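Local coordinates for DUF1955 domain-containing protein (Sulfolobus tokodaii, PDB 1WY6) that is of unknown function but folds as an all-helical repeat protein, an architecture that in many other families serves as a scaffold for binding other proteins, at residues A[71-75]-A[103-107]; A[55-59]-A[83-89]; A[78-82]-A[112-116]; A[121-125]-A[150-156]; A[27-31]-A[64-69]. One frame throughout, in Å; residues are numbered along the deposited sequence.

Contact 1. Residues A[71-75]-A[103-107]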
# COMPACT_ATOMS: atom_id res chain seq x y z
N LEU A 71 -0.62 -9.06 -6.28
CA LEU A 71 0.15 -8.11 -5.49
C LEU A 71 1.03 -8.78 -4.44
O LEU A 71 2.08 -8.25 -4.07
CB LEU A 71 -0.79 -7.11 -4.81
CG LEU A 71 -1.31 -5.94 -5.65
CD1 LEU A 71 -2.35 -5.18 -4.85
CD2 LEU A 71 -0.18 -5.01 -6.03
N ASP A 72 0.60 -9.95 -3.97
CA ASP A 72 1.35 -10.68 -2.96
C ASP A 72 2.73 -11.08 -3.46
O ASP A 72 3.60 -11.45 -2.68
CB ASP A 72 0.57 -11.93 -2.51
CG ASP A 72 0.42 -12.97 -3.60
OD1 ASP A 72 -0.17 -12.66 -4.66
OD2 ASP A 72 0.90 -14.10 -3.41
N LYS A 73 2.93 -11.02 -4.77
CA LYS A 73 4.23 -11.36 -5.33
C LYS A 73 5.19 -10.17 -5.28
O LYS A 73 6.40 -10.33 -5.45
CB LYS A 73 4.07 -11.87 -6.77
CG LYS A 73 3.49 -13.28 -6.80
CD LYS A 73 3.47 -13.86 -8.19
CE LYS A 73 2.86 -15.25 -8.14
NZ LYS A 73 1.56 -15.21 -7.40
N CYS A 74 4.63 -8.99 -5.01
CA CYS A 74 5.42 -7.77 -4.91
C CYS A 74 6.11 -7.70 -3.55
O CYS A 74 5.51 -8.00 -2.52
CB CYS A 74 4.54 -6.54 -5.10
SG CYS A 74 3.80 -6.36 -6.76
N GLN A 75 7.38 -7.29 -3.56
CA GLN A 75 8.18 -7.17 -2.34
C GLN A 75 8.27 -5.72 -1.85
O GLN A 75 8.78 -5.46 -0.76
CB GLN A 75 9.60 -7.70 -2.60
CG GLN A 75 9.63 -9.08 -3.23
CD GLN A 75 9.11 -10.16 -2.31
OE1 GLN A 75 8.62 -11.20 -2.77
NE2 GLN A 75 9.23 -9.94 -1.01
N ILE A 103 2.04 -10.98 6.34
CA ILE A 103 2.15 -12.36 5.87
C ILE A 103 3.52 -12.67 5.27
O ILE A 103 3.95 -13.82 5.23
CB ILE A 103 1.05 -12.64 4.83
CG1 ILE A 103 -0.32 -12.51 5.50
CG2 ILE A 103 1.21 -14.02 4.23
CD1 ILE A 103 -1.49 -12.70 4.52
N GLN A 104 4.19 -11.63 4.77
CA GLN A 104 5.51 -11.79 4.19
C GLN A 104 6.53 -11.71 5.33
O GLN A 104 7.71 -11.99 5.14
CB GLN A 104 5.78 -10.69 3.17
CG GLN A 104 5.08 -10.89 1.84
CD GLN A 104 5.24 -9.70 0.91
OE1 GLN A 104 4.92 -9.77 -0.27
NE2 GLN A 104 5.73 -8.59 1.45
N GLY A 105 6.05 -11.34 6.51
CA GLY A 105 6.91 -11.22 7.67
C GLY A 105 7.85 -10.04 7.55
O GLY A 105 8.95 -10.05 8.12
N LYS A 106 7.43 -9.01 6.81
CA LYS A 106 8.26 -7.82 6.63
C LYS A 106 8.05 -6.83 7.77
O LYS A 106 7.55 -5.72 7.57
CB LYS A 106 7.97 -7.17 5.28
CG LYS A 106 8.48 -7.98 4.10
CD LYS A 106 8.20 -7.30 2.77
CE LYS A 106 8.69 -8.17 1.62
NZ LYS A 106 10.17 -8.33 1.59
N ARG A 107 8.46 -7.26 8.95
CA ARG A 107 8.36 -6.49 10.18
C ARG A 107 9.14 -5.19 10.04
O ARG A 107 8.74 -4.16 10.57
CB ARG A 107 8.91 -7.32 11.34
CG ARG A 107 9.06 -6.58 12.67
CD ARG A 107 9.61 -7.53 13.72
NE ARG A 107 9.81 -6.92 15.03
CZ ARG A 107 8.84 -6.36 15.75
NH1 ARG A 107 7.60 -6.35 15.29
NH2 ARG A 107 9.12 -5.85 16.95
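Residues 71-73 form a short 3-10 turn, closed by Cys74 N bonding to Leu71 O at 2.8 Å, before the chain extends through Cys74. Facing it, 103-107 is the tight link between helices 92-103 and 107-117. The backbones stay well apart, the nearest CA atoms being those of Asp72 and Gln104 at 8.3 Å, so long side chains must span the gap. The link is compact because Gly105 ends the first helix in a Schellman motif, its positive phi of 70° being easy for glycine, and Lys106, centre of an inverse gamma turn, is the N-cap of the next helix. Such sharp turns between successive helices suit a helical repeat protein. Gln104 extends its amide toward the carbonyls Asp72 O and Cys74 O. Lys106, with an aliphatic stem long enough to cross, brings NZ beside the amide of Gln75 on the exposed side. Cys74 is tied by a disulfide to Cys47 on helix 44-52, which anchors the loop to that helix.

Contact 2. Residues A[55-59]-A[83-89]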
# COMPACT_ATOMS: atom_id res chain seq x y z
N CYS A 55 1.98 9.23 -5.71
CA CYS A 55 0.85 8.88 -4.85
C CYS A 55 -0.47 9.49 -5.33
O CYS A 55 -1.56 9.03 -4.95
CB CYS A 55 1.14 9.28 -3.41
SG CYS A 55 2.36 8.19 -2.60
N ARG A 56 -0.38 10.52 -6.15
CA ARG A 56 -1.57 11.18 -6.69
C ARG A 56 -2.33 10.25 -7.63
O ARG A 56 -3.53 10.42 -7.83
CB ARG A 56 -1.21 12.43 -7.50
CG ARG A 56 -0.64 13.61 -6.75
CD ARG A 56 -0.33 14.72 -7.76
NE ARG A 56 -1.52 15.04 -8.55
CZ ARG A 56 -1.50 15.66 -9.73
NH1 ARG A 56 -0.36 16.03 -10.29
NH2 ARG A 56 -2.65 15.91 -10.36
N TYR A 57 -1.64 9.26 -8.21
CA TYR A 57 -2.25 8.35 -9.18
C TYR A 57 -2.33 6.88 -8.78
O TYR A 57 -3.19 6.14 -9.27
CB TYR A 57 -1.50 8.41 -10.51
CG TYR A 57 -1.19 9.80 -11.03
CD1 TYR A 57 -2.17 10.79 -11.07
CD2 TYR A 57 0.09 10.11 -11.50
CE1 TYR A 57 -1.89 12.06 -11.58
CE2 TYR A 57 0.38 11.38 -12.01
CZ TYR A 57 -0.61 12.35 -12.04
OH TYR A 57 -0.33 13.62 -12.51
N MET A 58 -1.41 6.44 -7.92
CA MET A 58 -1.34 5.05 -7.51
C MET A 58 -2.69 4.35 -7.32
O MET A 58 -2.94 3.31 -7.93
CB MET A 58 -0.52 4.90 -6.22
CG MET A 58 -0.41 3.46 -5.74
SD MET A 58 0.68 3.23 -4.33
CE MET A 58 2.27 3.19 -5.13
N PHE A 59 -3.56 4.91 -6.50
CA PHE A 59 -4.85 4.28 -6.25
C PHE A 59 -5.80 4.26 -7.45
O PHE A 59 -6.57 3.31 -7.59
CB PHE A 59 -5.49 4.93 -5.02
CG PHE A 59 -4.63 4.81 -3.78
CD1 PHE A 59 -4.33 5.92 -3.02
CD2 PHE A 59 -4.09 3.58 -3.42
CE1 PHE A 59 -3.48 5.82 -1.90
CE2 PHE A 59 -3.25 3.46 -2.32
CZ PHE A 59 -2.94 4.58 -1.55
N CYS A 83 1.78 5.63 0.25
CA CYS A 83 0.83 6.51 -0.42
C CYS A 83 -0.41 6.68 0.46
O CYS A 83 -1.09 7.70 0.40
CB CYS A 83 0.44 5.97 -1.79
SG CYS A 83 1.69 6.33 -3.07
N GLY A 84 -0.69 5.68 1.28
CA GLY A 84 -1.82 5.81 2.18
C GLY A 84 -1.49 6.90 3.18
O GLY A 84 -2.31 7.77 3.47
N VAL A 85 -0.26 6.87 3.70
CA VAL A 85 0.18 7.87 4.67
C VAL A 85 0.33 9.27 4.06
O VAL A 85 -0.10 10.25 4.64
CB VAL A 85 1.53 7.46 5.33
CG1 VAL A 85 2.02 8.57 6.29
CG2 VAL A 85 1.34 6.16 6.11
N ILE A 86 0.95 9.35 2.88
CA ILE A 86 1.14 10.64 2.23
C ILE A 86 -0.22 11.25 1.90
O ILE A 86 -0.46 12.43 2.12
CB ILE A 86 1.95 10.51 0.93
CG1 ILE A 86 3.35 9.97 1.25
CG2 ILE A 86 2.06 11.86 0.23
CD1 ILE A 86 4.25 9.80 0.04
N ASN A 87 -1.12 10.42 1.38
CA ASN A 87 -2.46 10.86 1.04
C ASN A 87 -3.33 10.87 2.30
O ASN A 87 -4.52 11.17 2.25
CB ASN A 87 -3.07 9.91 -0.00
CG ASN A 87 -2.44 10.06 -1.39
OD1 ASN A 87 -1.28 10.42 -1.51
ND2 ASN A 87 -3.22 9.79 -2.42
N ASN A 88 -2.72 10.56 3.44
CA ASN A 88 -3.43 10.50 4.72
C ASN A 88 -4.77 9.84 4.51
O ASN A 88 -5.79 10.27 5.05
CB ASN A 88 -3.64 11.91 5.29
CG ASN A 88 -4.09 11.88 6.74
OD1 ASN A 88 -3.46 11.25 7.59
ND2 ASN A 88 -5.19 12.56 7.03
N THR A 89 -4.78 8.78 3.71
CA THR A 89 -6.01 8.07 3.42
C THR A 89 -5.83 6.57 3.52
O THR A 89 -4.84 6.00 3.06
CB THR A 89 -6.52 8.42 1.99
OG1 THR A 89 -7.83 7.89 1.82
CG2 THR A 89 -5.59 7.84 0.93
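A disulfide-linked packing contact joins residues 55-59 of helix 55-65 to the C-terminal end of helix 78-86, two successive layers of this helical repeat protein. Cys55 SG and Cys83 SG are bonded at 2.0 Å with a chi3 of -85°, close to the unstrained value, and the link brings the two CA atoms to 5.0 Å, the nearest pair of CA atoms between the segments. Apolar side chains flank the sulfurs: Ile86 CD1 lies 3.6 Å from Cys55 SG, and Met58 SD 3.5 Å from Cys83 SG. The flexible, unbranched Met58 suits this buried position, where it also packs on Val80. Phe59, one turn along from Cys55, packs beside the disulfide with its flat ring, placing CZ 3.7 Å from Cys83 CB. The ring edge also meets the backbone, with Phe59 CZ 3.8 Å from Gly84 N. Glycine suits position 84 because a CB there would crowd against Thr89 O, where the chain folds back. Helix 78-86 ends in a Schellman motif: Asn88 takes positive phi, which asparagine tolerates better than most residues, and Thr89 N bonds back to Gly84 O at 2.7 Å. The turn leaves Asn87 directed at the other helix. Its side chain reaches across to the backbone of Cys55, where Asn87 ND2 donates a hydrogen bond of 3.1 Å to Cys55 O, with an angle of 148° at the hydrogen.

Contact 3. Residues A[78-82]-A[112-116]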
# COMPACT_ATOMS: atom_id res chain seq x y z
N LYS A 78 5.45 -1.71 0.60
CA LYS A 78 5.53 -0.62 1.56
C LYS A 78 5.19 0.66 0.79
O LYS A 78 4.75 1.65 1.37
CB LYS A 78 6.93 -0.51 2.15
CG LYS A 78 7.05 0.60 3.20
CD LYS A 78 8.50 0.92 3.55
CE LYS A 78 8.57 2.15 4.44
NZ LYS A 78 9.97 2.53 4.78
N SER A 79 5.40 0.62 -0.52
CA SER A 79 5.11 1.77 -1.39
C SER A 79 3.62 2.11 -1.37
O SER A 79 3.23 3.28 -1.48
CB SER A 79 5.52 1.45 -2.84
OG SER A 79 6.88 1.04 -2.94
N VAL A 80 2.78 1.09 -1.25
CA VAL A 80 1.34 1.30 -1.23
C VAL A 80 0.91 1.93 0.09
O VAL A 80 0.08 2.83 0.12
CB VAL A 80 0.57 -0.02 -1.48
CG1 VAL A 80 -0.93 0.19 -1.28
CG2 VAL A 80 0.86 -0.51 -2.88
N VAL A 81 1.48 1.45 1.19
CA VAL A 81 1.16 1.98 2.51
C VAL A 81 1.63 3.44 2.58
O VAL A 81 0.95 4.29 3.16
CB VAL A 81 1.86 1.18 3.62
CG1 VAL A 81 1.41 1.69 4.98
CG2 VAL A 81 1.56 -0.30 3.46
N GLU A 82 2.80 3.70 2.01
CA GLU A 82 3.38 5.04 1.98
C GLU A 82 2.43 6.03 1.34
O GLU A 82 2.30 7.17 1.79
CB GLU A 82 4.70 5.06 1.20
CG GLU A 82 5.91 4.52 1.95
CD GLU A 82 6.28 5.37 3.17
OE1 GLU A 82 5.93 6.57 3.20
OE2 GLU A 82 6.93 4.82 4.09
N GLU A 112 9.26 0.77 9.93
CA GLU A 112 9.66 2.00 9.26
C GLU A 112 8.43 2.92 9.13
O GLU A 112 8.48 4.10 9.46
CB GLU A 112 10.25 1.68 7.89
CG GLU A 112 11.62 1.02 7.98
CD GLU A 112 12.00 0.26 6.73
OE1 GLU A 112 11.43 0.55 5.66
OE2 GLU A 112 12.88 -0.63 6.81
N ILE A 113 7.32 2.36 8.66
CA ILE A 113 6.08 3.14 8.53
C ILE A 113 5.68 3.66 9.92
O ILE A 113 5.28 4.82 10.07
CB ILE A 113 4.92 2.27 8.00
CG1 ILE A 113 5.12 1.97 6.51
CG2 ILE A 113 3.60 2.99 8.21
CD1 ILE A 113 5.01 3.20 5.62
N GLY A 114 5.79 2.80 10.92
CA GLY A 114 5.44 3.18 12.27
C GLY A 114 6.20 4.39 12.79
O GLY A 114 5.60 5.28 13.38
N ARG A 115 7.51 4.42 12.57
CA ARG A 115 8.33 5.53 13.03
C ARG A 115 8.00 6.80 12.25
O ARG A 115 7.87 7.88 12.82
CB ARG A 115 9.82 5.21 12.84
CG ARG A 115 10.26 3.94 13.53
CD ARG A 115 11.78 3.74 13.43
NE ARG A 115 12.15 2.36 13.70
CZ ARG A 115 12.31 1.43 12.77
NH1 ARG A 115 12.15 1.73 11.49
NH2 ARG A 115 12.63 0.18 13.11
N GLU A 116 7.85 6.63 10.95
CA GLU A 116 7.53 7.72 10.04
C GLU A 116 6.25 8.47 10.41
O GLU A 116 6.20 9.70 10.34
CB GLU A 116 7.42 7.16 8.62
CG GLU A 116 6.88 8.11 7.58
CD GLU A 116 6.85 7.46 6.21
OE1 GLU A 116 6.30 8.06 5.27
OE2 GLU A 116 7.38 6.33 6.09
O HOH W 1 9.39 4.67 6.08
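Ile113, Lys78 and Glu82 bury the most surface where helices 78-86 and 107-117 face each other. The two segments run nearly parallel, at 20°, with axes 11.3 Å apart, leaving room for long side chains. Ile113 provides the apolar centre. With both chi angles near m, its CD1 reaches between the helices, 4.0 Å from Val81 CG1, 3.9 Å from Lys78 CE and 2.9 Å from Glu82 OE2, so the carboxylate lies right against this centre. Lys78 suits the border of the patch because its fully extended side chain lays methylenes against isoleucine while carrying the ammonium across to the acidic groups of the other helix, where Lys78 NZ forms a salt bridge with Glu112 OE1 at 2.6 Å; a longer one, from Lys78 NZ to Glu82 OE2 at 3.9 Å, lies within its own helix. Water 1 widens the polar network, accepting from Lys78 NZ and donating to Glu116 OE2, each at 2.6 Å. Glu82 curls toward the other helix, and its carboxylate meets that of Glu116: Glu82 OE2 lies 2.5 Å from Glu116 OE2. Oxygens so close suggest that one of the two acids is protonated, which would relieve the repulsion of like charges. Val81, besides meeting Ile113, packs on Ala97, Leu98 and Leu101 of helix 92-103, while Val80 turns to helices 44-52 and 55-65, so helix 78-86 packs against layers before and after it.

Contact 4. Residues A[121-125]-A[150-156]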
# COMPACT_ATOMS: atom_id res chain seq x y z
N ASN A 121 3.80 13.82 13.38
CA ASN A 121 2.52 13.12 13.50
C ASN A 121 1.41 13.97 12.88
O ASN A 121 0.97 14.97 13.46
CB ASN A 121 2.21 12.83 14.97
CG ASN A 121 1.22 11.68 15.15
OD1 ASN A 121 0.09 11.73 14.65
ND2 ASN A 121 1.64 10.64 15.87
N GLU A 122 0.94 13.56 11.70
CA GLU A 122 -0.11 14.29 11.00
C GLU A 122 -1.20 13.36 10.49
O GLU A 122 -2.29 13.80 10.11
CB GLU A 122 0.50 15.06 9.82
CG GLU A 122 -0.47 16.00 9.14
CD GLU A 122 -1.07 17.02 10.10
OE1 GLU A 122 -0.31 17.68 10.82
OE2 GLU A 122 -2.32 17.15 10.12
N VAL A 123 -0.91 12.06 10.49
CA VAL A 123 -1.86 11.06 10.02
C VAL A 123 -3.09 10.98 10.92
O VAL A 123 -3.02 11.30 12.10
CB VAL A 123 -1.20 9.66 9.95
CG1 VAL A 123 -0.27 9.58 8.75
CG2 VAL A 123 -0.44 9.38 11.24
N SER A 124 -4.21 10.54 10.34
CA SER A 124 -5.45 10.42 11.09
C SER A 124 -5.38 9.24 12.05
O SER A 124 -4.47 8.42 11.98
CB SER A 124 -6.62 10.21 10.12
OG SER A 124 -6.48 8.98 9.43
N ALA A 125 -6.35 9.16 12.96
CA ALA A 125 -6.39 8.09 13.94
C ALA A 125 -6.54 6.72 13.27
O ALA A 125 -5.93 5.74 13.70
CB ALA A 125 -7.55 8.32 14.91
N GLU A 150 -1.35 7.31 20.71
CA GLU A 150 -1.47 8.53 19.92
C GLU A 150 -2.87 8.63 19.29
O GLU A 150 -3.44 9.72 19.21
CB GLU A 150 -0.41 8.57 18.81
CG GLU A 150 -0.53 9.80 17.91
CD GLU A 150 -0.29 11.11 18.65
OE1 GLU A 150 -0.73 12.16 18.13
OE2 GLU A 150 0.33 11.10 19.73
N ALA A 151 -3.41 7.51 18.85
CA ALA A 151 -4.75 7.49 18.25
C ALA A 151 -5.80 7.86 19.30
O ALA A 151 -6.78 8.53 19.00
CB ALA A 151 -5.05 6.10 17.68
N CYS A 152 -5.58 7.40 20.52
CA CYS A 152 -6.49 7.69 21.62
C CYS A 152 -6.44 9.20 21.86
O CYS A 152 -7.46 9.87 22.04
CB CYS A 152 -6.06 6.91 22.88
SG CYS A 152 -6.96 7.31 24.41
N LYS A 153 -5.22 9.74 21.83
CA LYS A 153 -5.02 11.17 22.01
C LYS A 153 -5.75 11.96 20.92
O LYS A 153 -6.31 13.02 21.19
CB LYS A 153 -3.53 11.50 21.96
CG LYS A 153 -3.22 12.98 22.11
CD LYS A 153 -1.72 13.21 22.15
CE LYS A 153 -1.39 14.68 22.35
NZ LYS A 153 0.03 14.87 22.78
N LYS A 154 -5.74 11.44 19.70
CA LYS A 154 -6.41 12.09 18.57
C LYS A 154 -7.92 11.92 18.65
O LYS A 154 -8.64 12.40 17.78
CB LYS A 154 -5.92 11.52 17.24
CG LYS A 154 -4.52 11.95 16.83
CD LYS A 154 -4.20 11.40 15.44
CE LYS A 154 -2.86 11.91 14.96
NZ LYS A 154 -2.87 13.38 14.82
N GLY A 155 -8.39 11.23 19.69
CA GLY A 155 -9.81 11.04 19.88
C GLY A 155 -10.42 9.72 19.41
O GLY A 155 -11.64 9.60 19.34
N GLU A 156 -9.58 8.74 19.09
CA GLU A 156 -10.10 7.45 18.63
C GLU A 156 -10.57 6.60 19.81
O GLU A 156 -9.76 6.07 20.57
CB GLU A 156 -9.03 6.70 17.82
CG GLU A 156 -9.48 5.33 17.34
CD GLU A 156 -10.59 5.40 16.32
OE1 GLU A 156 -11.20 4.36 16.04
OE2 GLU A 156 -10.85 6.51 15.78
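Lys154 spans this contact by its shape. From an m chi1 it runs extended through chi2 and chi3, then bends at chi4 (-63°), laying its methylenes along residues 121-125, the loop and first residue of helix 125-137. Its CE comes 2.9 Å from Val123 O and 3.0 Å from Asn121 OD1. Near these oxygens the ammonium is poorly angled for hydrogen bonding, and the aliphatic stem comes closest. Glu150, with chi1 t and chi2 p, folds to bring CG 3.1 Å from Asn121 ND2, and Asn121 uses a t chi1 to point its amide across. In this helical repeat the C-terminal end of helix 141-153 packs beside the loop leading into helix 125-137. Gly155 closes the former helix in a Schellman motif, its phi of 98° being ill suited to a side chain, and Glu156 is the N-cap of the next helix. Small residues allow the tightest approach, Ala125 and Ala151 having CA atoms 4.7 Å apart. Ala125, the residue most covered, also rests its CB 3.6 Å from Glu156 CB. The N-cap Ser124 faces away; with chi1 at p, its hydroxyl bonds to that of Ser126, while Ser124 N is held by Asn88 OD1.

Contact 5. Residues A[27-31]-A[64-69]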
# COMPACT_ATOMS: atom_id res chain seq x y z
N VAL A 27 -3.73 2.38 -19.03
CA VAL A 27 -4.56 1.21 -18.69
C VAL A 27 -5.00 0.45 -19.94
O VAL A 27 -5.05 -0.79 -19.95
CB VAL A 27 -5.81 1.64 -17.88
CG1 VAL A 27 -6.80 0.48 -17.77
CG2 VAL A 27 -5.38 2.08 -16.50
N LYS A 28 -5.30 1.19 -21.00
CA LYS A 28 -5.73 0.60 -22.26
C LYS A 28 -4.61 -0.32 -22.74
O LYS A 28 -4.85 -1.47 -23.12
CB LYS A 28 -6.01 1.71 -23.27
CG LYS A 28 -6.42 1.22 -24.65
CD LYS A 28 -6.64 2.39 -25.60
CE LYS A 28 -6.95 1.91 -27.02
NZ LYS A 28 -8.25 1.20 -27.10
N ILE A 29 -3.38 0.20 -22.73
CA ILE A 29 -2.21 -0.57 -23.14
C ILE A 29 -2.06 -1.82 -22.27
O ILE A 29 -1.86 -2.93 -22.77
CB ILE A 29 -0.92 0.26 -22.99
CG1 ILE A 29 -1.02 1.57 -23.78
CG2 ILE A 29 0.28 -0.54 -23.50
CD1 ILE A 29 -0.95 1.38 -25.25
N VAL A 30 -2.17 -1.64 -20.95
CA VAL A 30 -2.05 -2.76 -20.03
C VAL A 30 -3.08 -3.86 -20.30
O VAL A 30 -2.76 -5.04 -20.24
CB VAL A 30 -2.19 -2.30 -18.55
CG1 VAL A 30 -2.27 -3.50 -17.63
CG2 VAL A 30 -1.00 -1.43 -18.17
N LEU A 31 -4.32 -3.47 -20.58
CA LEU A 31 -5.37 -4.44 -20.85
C LEU A 31 -5.12 -5.17 -22.16
O LEU A 31 -5.63 -6.27 -22.36
CB LEU A 31 -6.74 -3.76 -20.88
CG LEU A 31 -7.20 -3.15 -19.55
CD1 LEU A 31 -8.60 -2.57 -19.69
CD2 LEU A 31 -7.17 -4.21 -18.46
N LYS A 64 -8.29 0.38 -11.28
CA LYS A 64 -8.59 -0.09 -12.63
C LYS A 64 -7.94 -1.40 -13.02
O LYS A 64 -8.59 -2.26 -13.61
CB LYS A 64 -8.19 0.98 -13.65
CG LYS A 64 -9.18 2.13 -13.76
CD LYS A 64 -8.63 3.23 -14.65
CE LYS A 64 -9.74 4.15 -15.13
NZ LYS A 64 -10.64 4.56 -14.02
N ILE A 65 -6.68 -1.58 -12.65
CA ILE A 65 -5.97 -2.79 -13.05
C ILE A 65 -5.38 -3.67 -11.95
O ILE A 65 -4.76 -4.69 -12.23
CB ILE A 65 -4.86 -2.43 -14.05
CG1 ILE A 65 -3.82 -1.54 -13.37
CG2 ILE A 65 -5.47 -1.68 -15.23
CD1 ILE A 65 -2.67 -1.13 -14.28
N GLY A 66 -5.56 -3.28 -10.69
CA GLY A 66 -5.01 -4.06 -9.61
C GLY A 66 -5.40 -5.53 -9.67
O GLY A 66 -4.56 -6.41 -9.46
N SER A 67 -6.66 -5.79 -9.97
CA SER A 67 -7.20 -7.15 -10.04
C SER A 67 -6.53 -8.09 -11.04
O SER A 67 -6.67 -9.30 -10.92
CB SER A 67 -8.71 -7.09 -10.32
OG SER A 67 -8.98 -6.52 -11.59
N TYR A 68 -5.81 -7.54 -12.01
CA TYR A 68 -5.13 -8.38 -13.01
C TYR A 68 -3.78 -8.91 -12.54
O TYR A 68 -3.15 -9.72 -13.23
CB TYR A 68 -4.90 -7.61 -14.31
CG TYR A 68 -6.16 -7.32 -15.09
CD1 TYR A 68 -6.92 -6.19 -14.82
CD2 TYR A 68 -6.60 -8.20 -16.08
CE1 TYR A 68 -8.09 -5.93 -15.52
CE2 TYR A 68 -7.78 -7.95 -16.78
CZ TYR A 68 -8.52 -6.81 -16.50
OH TYR A 68 -9.67 -6.55 -17.21
N PHE A 69 -3.33 -8.47 -11.37
CA PHE A 69 -2.03 -8.89 -10.85
C PHE A 69 -2.12 -9.58 -9.50
O PHE A 69 -3.13 -9.50 -8.81
CB PHE A 69 -1.11 -7.67 -10.71
CG PHE A 69 -0.96 -6.86 -11.97
CD1 PHE A 69 0.13 -7.07 -12.82
CD2 PHE A 69 -1.89 -5.87 -12.30
CE1 PHE A 69 0.28 -6.31 -13.98
CE2 PHE A 69 -1.74 -5.11 -13.45
CZ PHE A 69 -0.66 -5.33 -14.29
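Apolar packing accounts for the whole of this contact, in which helix 23-36 meets residues 64-69, at the C-terminal part of helix 55-65 and beyond. Among the aliphatic pairs, the closest joins Val27 CG1 to Ile65 CG2 at 3.6 Å, at the point where the backbones also approach most nearly, with CA atoms 7.1 Å apart. Val30, about one turn further along the same helix, places CG1 4.1 Å from Ile65 CD1. Branched residues suit these buried positions because they fill the gap between helices with few conformations to freeze. Lys64 adds its stem at the exposed margin, where Lys64 CD lies 3.9 Å from Val27 CG2 while the charged end leads away. Aromatic contacts take over beyond Ile65. Leu31 CD2 sits over one face of the Tyr68 ring, 3.5 Å from Tyr68 CZ, whereas the buried Phe69 presents its ring edge to Val30, with Phe69 CZ 4.1 Å from Val30 CG1. In this helical repeat the patch joins neighbouring layers: Val30 also touches Ala14 of helix 7-19 and Phe45 of helix 44-52, and Phe69 rests on Ile46 of helix 44-52.

In the fold
The five contacts are spread along an elongated stack of helices, and the segments of contacts 1, 2 and 3 interleave along the chain; contacts 4 and 5 lie on opposite sides of its centre, about 35 Å apart between centres. Contact 1 is a polar surface meeting of loops; the others are partly buried. Contact 5 is apolar, contact 2 covalent, contact 3 apolar with a charged border, and contact 4 built on small residues and a lysine stem. Contacts 2 and 5 share helix 55-65, and contacts 2 and 3 share helix 78-86, touching where Met58 and Phe59 pack on Val80. Contact 2 also meets contact 4, through Val85 against Val123 and Asn88 with Ser124.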